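Local coordinates for protein borrelidin polyketide synthase, type I (Streptomyces parvulus, PDB 6OBT) that probably dehydrates a beta-hydroxyacyl chain, giving an unsaturated intermediate during assembly of the polyketide borrelidin, at residues L80-H92 against Y224-H236. Numbering follows the deposited sequence.
Sequences LLPGVVWVELALH and YGLHPGLFDAAVH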
loop_
_atom_site.group_PDB
_atom_site.type_symbol
_atom_site.label_atom_id
_atom_site.label_comp_id
_atom_site.label_asym_id
_atom_site.label_seq_id
_atom_site.Cartn_x
_atom_site.Cartn_y
_atom_site.Cartn_z
ATOM N N LEU A 80 -24.553 -5.996 7.174
ATOM C CA LEU A 80 -23.287 -6.058 7.882
ATOM C C LEU A 80 -22.376 -7.041 7.170
ATOM O O LEU A 80 -22.827 -8.108 6.734
ATOM C CB LEU A 80 -23.445 -6.528 9.333
ATOM C CG LEU A 80 -24.262 -5.781 10.377
ATOM C CD1 LEU A 80 -23.722 -6.090 11.783
ATOM C CD2 LEU A 80 -24.317 -4.309 10.114
ATOM N N LEU A 81 -21.104 -6.676 7.053
ATOM C CA LEU A 81 -20.096 -7.651 6.675
ATOM C C LEU A 81 -20.060 -8.749 7.734
ATOM O O LEU A 81 -20.036 -8.449 8.936
ATOM C CB LEU A 81 -18.730 -6.965 6.543
ATOM C CG LEU A 81 -17.700 -7.825 5.800
ATOM C CD1 LEU A 81 -18.078 -7.936 4.324
ATOM C CD2 LEU A 81 -16.293 -7.221 5.950
ATOM N N PRO A 82 -20.129 -10.017 7.353
ATOM C CA PRO A 82 -20.094 -11.060 8.381
ATOM C C PRO A 82 -18.736 -11.054 9.076
ATOM O O PRO A 82 -17.696 -10.857 8.446
ATOM C CB PRO A 82 -20.369 -12.357 7.606
ATOM C CG PRO A 82 -20.222 -12.030 6.169
ATOM C CD PRO A 82 -20.311 -10.540 5.991
ATOM N N GLY A 83 -18.764 -11.185 10.403
ATOM C CA GLY A 83 -17.528 -11.235 11.171
ATOM C C GLY A 83 -16.555 -12.293 10.692
ATOM O O GLY A 83 -15.334 -12.104 10.768
ATOM N N VAL A 84 -17.063 -13.410 10.169
ATOM C CA VAL A 84 -16.148 -14.442 9.683
ATOM C C VAL A 84 -15.368 -13.966 8.462
ATOM O O VAL A 84 -14.350 -14.570 8.121
ATOM C CB VAL A 84 -16.874 -15.761 9.357
ATOM C CG1 VAL A 84 -17.415 -16.427 10.643
ATOM C CG2 VAL A 84 -17.976 -15.533 8.344
ATOM N N VAL A 85 -15.794 -12.887 7.791
ATOM C CA VAL A 85 -14.958 -12.362 6.709
ATOM C C VAL A 85 -13.593 -11.950 7.253
ATOM O O VAL A 85 -12.557 -12.171 6.611
ATOM C CB VAL A 85 -15.648 -11.182 5.987
ATOM C CG1 VAL A 85 -14.619 -10.408 5.158
ATOM C CG2 VAL A 85 -16.766 -11.690 5.088
ATOM N N TRP A 86 -13.565 -11.357 8.451
ATOM C CA TRP A 86 -12.279 -10.922 8.984
ATOM C C TRP A 86 -11.412 -12.111 9.367
ATOM O O TRP A 86 -10.185 -12.023 9.303
ATOM C CB TRP A 86 -12.477 -10.003 10.183
ATOM C CG TRP A 86 -13.337 -8.758 9.878
ATOM C CD1 TRP A 86 -14.521 -8.428 10.450
ATOM C CD2 TRP A 86 -13.042 -7.717 8.931
ATOM N NE1 TRP A 86 -14.994 -7.244 9.918
ATOM C CE2 TRP A 86 -14.101 -6.791 8.985
ATOM C CE3 TRP A 86 -11.986 -7.488 8.037
ATOM C CZ2 TRP A 86 -14.131 -5.633 8.188
ATOM C CZ3 TRP A 86 -12.014 -6.350 7.248
ATOM C CH2 TRP A 86 -13.083 -5.438 7.325
ATOM N N VAL A 87 -12.020 -13.239 9.748
ATOM C CA VAL A 87 -11.210 -14.425 10.027
ATOM C C VAL A 87 -10.650 -15.001 8.732
ATOM O O VAL A 87 -9.479 -15.399 8.665
ATOM C CB VAL A 87 -12.021 -15.482 10.805
ATOM C CG1 VAL A 87 -11.096 -16.666 11.189
ATOM C CG2 VAL A 87 -12.640 -14.866 12.035
ATOM N N GLU A 88 -11.499 -15.101 7.702
ATOM C CA GLU A 88 -11.061 -15.532 6.381
ATOM C C GLU A 88 -9.883 -14.701 5.873
ATOM O O GLU A 88 -8.892 -15.249 5.349
ATOM C CB GLU A 88 -12.265 -15.462 5.426
ATOM C CG GLU A 88 -11.938 -15.185 3.946
ATOM C CD GLU A 88 -11.520 -16.447 3.226
ATOM O OE1 GLU A 88 -11.354 -16.431 1.989
ATOM O OE2 GLU A 88 -11.354 -17.470 3.917
ATOM N N LEU A 89 -9.963 -13.368 6.016
ATOM C CA LEU A 89 -8.854 -12.516 5.583
ATOM C C LEU A 89 -7.604 -12.764 6.418
ATOM O O LEU A 89 -6.494 -12.758 5.888
ATOM C CB LEU A 89 -9.259 -11.035 5.651
ATOM C CG LEU A 89 -10.341 -10.634 4.651
ATOM C CD1 LEU A 89 -10.776 -9.165 4.838
ATOM C CD2 LEU A 89 -9.885 -10.894 3.235
ATOM N N ALA A 90 -7.759 -12.960 7.731
ATOM C CA ALA A 90 -6.596 -13.265 8.553
ATOM C C ALA A 90 -5.955 -14.584 8.131
ATOM O O ALA A 90 -4.722 -14.684 8.056
ATOM C CB ALA A 90 -6.992 -13.309 10.029
ATOM N N LEU A 91 -6.778 -15.606 7.845
ATOM C CA LEU A 91 -6.242 -16.896 7.398
ATOM C C LEU A 91 -5.491 -16.747 6.083
ATOM O O LEU A 91 -4.463 -17.404 5.860
ATOM C CB LEU A 91 -7.374 -17.920 7.245
ATOM C CG LEU A 91 -7.926 -18.486 8.550
ATOM C CD1 LEU A 91 -9.354 -19.031 8.374
ATOM C CD2 LEU A 91 -6.996 -19.601 9.033
ATOM N N HIS A 92 -5.981 -15.866 5.204
ATOM C CA HIS A 92 -5.337 -15.684 3.911
ATOM C C HIS A 92 -4.013 -14.943 4.065
ATOM O O HIS A 92 -2.990 -15.350 3.501
ATOM C CB HIS A 92 -6.259 -14.925 2.957
ATOM C CG HIS A 92 -5.597 -14.562 1.668
ATOM N ND1 HIS A 92 -5.594 -15.400 0.573
ATOM C CD2 HIS A 92 -4.879 -13.471 1.311
ATOM C CE1 HIS A 92 -4.921 -14.829 -0.411
ATOM N NE2 HIS A 92 -4.468 -13.664 0.015
ATOM N N TYR A 224 -11.368 -17.268 -2.753
ATOM C CA TYR A 224 -11.551 -17.327 -1.312
ATOM C C TYR A 224 -10.832 -18.550 -0.762
ATOM O O TYR A 224 -10.582 -19.520 -1.476
ATOM C CB TYR A 224 -13.038 -17.378 -0.949
ATOM C CG TYR A 224 -13.789 -16.157 -1.410
ATOM C CD1 TYR A 224 -13.854 -15.030 -0.609
ATOM C CD2 TYR A 224 -14.447 -16.136 -2.636
ATOM C CE1 TYR A 224 -14.531 -13.901 -1.010
ATOM C CE2 TYR A 224 -15.146 -15.000 -3.052
ATOM C CZ TYR A 224 -15.179 -13.887 -2.230
ATOM O OH TYR A 224 -15.856 -12.743 -2.619
ATOM N N GLY A 225 -10.476 -18.483 0.517
ATOM C CA GLY A 225 -9.980 -19.655 1.199
ATOM C C GLY A 225 -11.197 -20.514 1.515
ATOM O O GLY A 225 -11.347 -21.623 0.983
ATOM N N LEU A 226 -12.082 -19.981 2.356
ATOM C CA LEU A 226 -13.408 -20.545 2.615
ATOM C C LEU A 226 -14.440 -19.460 2.375
ATOM O O LEU A 226 -14.448 -18.444 3.085
ATOM C CB LEU A 226 -13.519 -21.088 4.044
ATOM C CG LEU A 226 -14.863 -21.737 4.408
ATOM C CD1 LEU A 226 -15.107 -22.947 3.515
ATOM C CD2 LEU A 226 -14.891 -22.141 5.866
ATOM N N HIS A 227 -15.304 -19.661 1.373
ATOM C CA HIS A 227 -16.273 -18.633 0.998
ATOM C C HIS A 227 -17.024 -18.121 2.228
ATOM O O HIS A 227 -17.530 -18.933 3.024
ATOM C CB HIS A 227 -17.285 -19.185 -0.010
ATOM C CG HIS A 227 -18.112 -18.133 -0.682
ATOM N ND1 HIS A 227 -19.205 -17.545 -0.078
ATOM C CD2 HIS A 227 -18.009 -17.569 -1.910
ATOM C CE1 HIS A 227 -19.732 -16.654 -0.903
ATOM N NE2 HIS A 227 -19.026 -16.649 -2.023
ATOM N N PRO A 228 -17.151 -16.798 2.400
ATOM C CA PRO A 228 -17.821 -16.262 3.603
ATOM C C PRO A 228 -19.207 -16.818 3.879
ATOM O O PRO A 228 -19.589 -16.944 5.051
ATOM C CB PRO A 228 -17.861 -14.753 3.316
ATOM C CG PRO A 228 -16.603 -14.520 2.527
ATOM C CD PRO A 228 -16.445 -15.741 1.645
ATOM N N GLY A 229 -19.993 -17.119 2.844
ATOM C CA GLY A 229 -21.344 -17.595 3.099
ATOM C C GLY A 229 -21.351 -18.977 3.711
ATOM O O GLY A 229 -22.226 -19.307 4.523
ATOM N N LEU A 230 -20.377 -19.797 3.334
ATOM C CA LEU A 230 -20.258 -21.135 3.895
ATOM C C LEU A 230 -19.579 -21.084 5.258
ATOM O O LEU A 230 -20.026 -21.737 6.207
ATOM C CB LEU A 230 -19.485 -22.018 2.924
ATOM C CG LEU A 230 -19.248 -23.465 3.326
ATOM C CD1 LEU A 230 -20.589 -24.127 3.543
ATOM C CD2 LEU A 230 -18.482 -24.175 2.254
ATOM N N PHE A 231 -18.516 -20.279 5.370
ATOM C CA PHE A 231 -17.909 -19.999 6.666
ATOM C C PHE A 231 -18.958 -19.504 7.668
ATOM O O PHE A 231 -19.000 -19.965 8.818
ATOM C CB PHE A 231 -16.783 -18.965 6.458
ATOM C CG PHE A 231 -15.682 -18.993 7.498
ATOM C CD1 PHE A 231 -14.421 -18.506 7.181
ATOM C CD2 PHE A 231 -15.914 -19.440 8.787
ATOM C CE1 PHE A 231 -13.399 -18.500 8.113
ATOM C CE2 PHE A 231 -14.904 -19.433 9.724
ATOM C CZ PHE A 231 -13.650 -18.954 9.393
ATOM N N ASP A 232 -19.828 -18.571 7.252
ATOM C CA ASP A 232 -20.802 -18.038 8.198
ATOM C C ASP A 232 -21.845 -19.086 8.578
ATOM O O ASP A 232 -22.275 -19.163 9.740
ATOM C CB ASP A 232 -21.502 -16.804 7.619
ATOM C CG ASP A 232 -22.468 -16.197 8.591
ATOM O OD1 ASP A 232 -23.704 -16.261 8.358
ATOM O OD2 ASP A 232 -21.988 -15.686 9.623
ATOM N N ALA A 233 -22.283 -19.887 7.612
ATOM C CA ALA A 233 -23.278 -20.910 7.933
ATOM C C ALA A 233 -22.699 -21.983 8.850
ATOM O O ALA A 233 -23.441 -22.580 9.643
ATOM C CB ALA A 233 -23.819 -21.524 6.650
ATOM N N ALA A 234 -21.383 -22.217 8.785
ATOM C CA ALA A 234 -20.733 -23.122 9.732
ATOM C C ALA A 234 -20.928 -22.638 11.163
ATOM O O ALA A 234 -21.208 -23.434 12.071
ATOM C CB ALA A 234 -19.242 -23.246 9.408
ATOM N N VAL A 235 -20.807 -21.327 11.369
ATOM C CA VAL A 235 -20.945 -20.719 12.689
ATOM C C VAL A 235 -22.407 -20.543 13.070
ATOM O O VAL A 235 -22.795 -20.815 14.213
ATOM C CB VAL A 235 -20.190 -19.373 12.724
ATOM C CG1 VAL A 235 -20.478 -18.651 14.030
ATOM C CG2 VAL A 235 -18.700 -19.609 12.555
ATOM N N HIS A 236 -23.249 -20.054 12.152
ATOM C CA HIS A 236 -24.607 -19.746 12.573
ATOM C C HIS A 236 -25.477 -20.994 12.703
ATOM O O HIS A 236 -26.587 -20.913 13.235
ATOM C CB HIS A 236 -25.249 -18.686 11.648
ATOM C CG HIS A 236 -25.656 -19.165 10.282
ATOM N ND1 HIS A 236 -25.369 -18.445 9.142
ATOM C CD2 HIS A 236 -26.409 -20.219 9.877
ATOM C CE1 HIS A 236 -25.882 -19.057 8.091
ATOM N NE2 HIS A 236 -26.516 -20.141 8.507
HETATM O O HOH W 1 -19.978 -14.108 10.660
#
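Val-84 lies over one face of the Phe-231 ring. Its CB is 4.0 Å from the centroid of that ring, a CH-pi contact offset toward the rim. Val-87, Leu-91 and the backbone N of Glu-88 approach the same ring obliquely. Val-87 CG1 comes to 3.9 Å from Phe-231 CZ. The Tyr-224 ring has Glu-88 OE1 at its edge, in plane. The packing is reciprocal knobs-into-holes. Phe-231 sits among Val-84, Val-87, Glu-88 and Leu-91, and Val-84 among Pro-228, Phe-231, Asp-232 and Val-235. Val-85 CG2 meets Pro-228 CB at 3.7 Å.

The fold is the double hot dog of polyketide synthase dehydratases. Helix 83-97 and helix 228-236 are the central helices of its two halves. The axes of 83-92 and 228-236 approach to 9.1 Å at 118°. Pro-82 ends an HxxxGxxxxP motif begun by His-73, and Asp-232 and His-236 fit DxxxH. In this family these motifs bring the active-site His and Asp together, so His-73 and Asp-232 are the probable pair here. His-73 touches both Pro-82 and Asp-232. A water bridges the halves, accepting from Val-84 N and donating to Asp-232 OD2 (2.8 Å). His-236 ND1 donates to Asp-232 OD1 from above the carboxylate plane.

Further along, the buried Glu-88 carboxylate holds the loop before helix 228-236. Its chain bends at chi2 (82°) and presents both oxygens to successive amides. Gly-225 N meets the syn lone pair of Glu-88 OE1 at 2.7 Å. Leu-226 N reaches Glu-88 OE2 at 3.0 Å, nearly straight (177°). His-42 NE2 gives OE1 a second bond.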